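Local coordinates for protein probable zinc protease PqqL (Escherichia coli, PDB 6OFT) that probably acts as a periplasmic zinc-dependent metallopeptidase of the M16 family, the chain here being the first half of the protein, at residues 109-112 with 113-117. Numbering follows the deposited sequence.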
loop_
_atom_site.group_PDB
_atom_site.type_symbol
_atom_site.label_atom_id
_atom_site.label_comp_id
_atom_site.label_asym_id
_atom_site.label_seq_id
_atom_site.Cartn_x
_atom_site.Cartn_y
_atom_site.Cartn_z
ATOM N N ASN A 109 -1.988 28.338 16.071
ATOM C CA ASN A 109 -1.080 27.268 15.647
ATOM C C ASN A 109 -1.638 26.554 14.425
ATOM O O ASN A 109 -0.878 26.242 13.513
ATOM C CB ASN A 109 -0.835 26.295 16.783
ATOM C CG ASN A 109 0.074 26.851 17.845
ATOM O OD1 ASN A 109 0.680 27.911 17.693
ATOM N ND2 ASN A 109 0.205 26.145 18.939
ATOM N N LEU A 110 -2.976 26.339 14.380
ATOM C CA LEU A 110 -3.635 25.733 13.219
ATOM C C LEU A 110 -3.371 26.592 11.991
ATOM O O LEU A 110 -3.014 26.064 10.936
ATOM C CB LEU A 110 -5.155 25.626 13.431
ATOM C CG LEU A 110 -5.706 24.433 14.182
ATOM C CD1 LEU A 110 -7.220 24.549 14.292
ATOM C CD2 LEU A 110 -5.345 23.107 13.487
ATOM N N GLN A 111 -3.521 27.926 12.151
ATOM C CA GLN A 111 -3.305 28.944 11.123
ATOM C C GLN A 111 -1.849 28.981 10.643
ATOM O O GLN A 111 -1.590 29.047 9.436
ATOM C CB GLN A 111 -3.790 30.316 11.635
ATOM C CG GLN A 111 -3.585 31.503 10.682
ATOM C CD GLN A 111 -3.991 31.241 9.242
ATOM O OE1 GLN A 111 -5.102 30.753 8.937
ATOM N NE2 GLN A 111 -3.077 31.573 8.328
ATOM N N GLN A 112 -0.901 28.926 11.595
ATOM C CA GLN A 112 0.506 28.903 11.312
ATOM C C GLN A 112 0.868 27.665 10.474
ATOM O O GLN A 112 1.586 27.805 9.484
ATOM C CB GLN A 112 1.305 28.959 12.630
ATOM C CG GLN A 112 2.809 28.887 12.442
ATOM C CD GLN A 112 3.376 30.091 11.739
ATOM O OE1 GLN A 112 3.886 31.008 12.376
ATOM N NE2 GLN A 112 3.324 30.098 10.407
ATOM N N VAL A 113 0.332 26.462 10.843
ATOM C CA VAL A 113 0.578 25.206 10.115
ATOM C C VAL A 113 0.035 25.329 8.664
ATOM O O VAL A 113 0.717 24.948 7.709
ATOM C CB VAL A 113 0.016 23.961 10.889
ATOM C CG1 VAL A 113 -0.013 22.716 10.016
ATOM C CG2 VAL A 113 0.821 23.685 12.158
ATOM N N MET A 114 -1.157 25.918 8.510
ATOM C CA MET A 114 -1.792 26.133 7.198
ATOM C C MET A 114 -0.951 27.069 6.310
ATOM O O MET A 114 -0.894 26.868 5.099
ATOM C CB MET A 114 -3.199 26.711 7.378
ATOM C CG MET A 114 -4.228 25.705 7.874
ATOM S SD MET A 114 -4.324 24.159 6.932
ATOM C CE MET A 114 -4.850 24.747 5.330
ATOM N N ALA A 115 -0.307 28.079 6.920
ATOM C CA ALA A 115 0.554 29.047 6.228
ATOM C C ALA A 115 1.799 28.337 5.673
ATOM O O ALA A 115 2.198 28.619 4.541
ATOM C CB ALA A 115 0.947 30.168 7.164
ATOM N N ILE A 116 2.351 27.355 6.437
ATOM C CA ILE A 116 3.477 26.512 6.014
ATOM C C ILE A 116 3.036 25.627 4.830
ATOM O O ILE A 116 3.794 25.490 3.874
ATOM C CB ILE A 116 4.077 25.697 7.198
ATOM C CG1 ILE A 116 4.772 26.633 8.228
ATOM C CG2 ILE A 116 5.053 24.619 6.697
ATOM C CD1 ILE A 116 5.138 26.009 9.559
ATOM N N PHE A 117 1.818 25.043 4.883
ATOM C CA PHE A 117 1.299 24.205 3.787
ATOM C C PHE A 117 1.153 25.013 2.496
ATOM O O PHE A 117 1.469 24.508 1.418
ATOM C CB PHE A 117 -0.036 23.525 4.154
ATOM C CG PHE A 117 0.080 22.202 4.885
ATOM C CD1 PHE A 117 0.570 21.073 4.242
ATOM C CD2 PHE A 117 -0.366 22.071 6.197
ATOM C CE1 PHE A 117 0.632 19.840 4.903
ATOM C CE2 PHE A 117 -0.313 20.836 6.853
ATOM C CZ PHE A 117 0.190 19.731 6.204
#
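Val113 sends its amide back one turn to Asn109 O (N to O 2.9 Å, N-H...O angle 162°), the first of four successive i+4 to i bonds joining 113-117 to 109-112 within helix 107-122. Its CG2 lies beside its own backbone N, and that brings the methyl to 3.4 Å from Asn109 O, alongside the bond its own amide makes. The side chain packs against Leu34 of strand 31-38 and Phe76 of helix 71-77. At Met114, N meets Leu110 O at 3.1 Å. The first torsion (chi1 -74°) puts CG anti to the carbonyl carbon and 3.3 Å from that same Leu110 O; the chain then bends twice and heads for Leu215 and Leu220 of helix 209-220. Ala115 N donates to Gln111 O, while its CB points back at the preceding turn and comes within 3.4 Å of Gln112 O. The Gln112 side chain, bent at chi2, brings NE2 to 4.0 Å from Ala115 CB, a van der Waals contact. The amide of Gln111 instead turns to Asn219, where its NE2 donates to OD1. Ile116 closes the set with N to Gln112 O at 3.2 Å, and its CG1 rests 3.6 Å from that oxygen. Phe117 carries the same pattern on, its N bonding to Val113 O, and its ring meets Phe201 edge-to-face. The chemistry is therefore that of a regular alpha-helical turn: main-chain polar groups satisfy one another, and apolar side chains such as Val113 and Phe117 pack this helix onto the six-stranded sheet of the M16 domain.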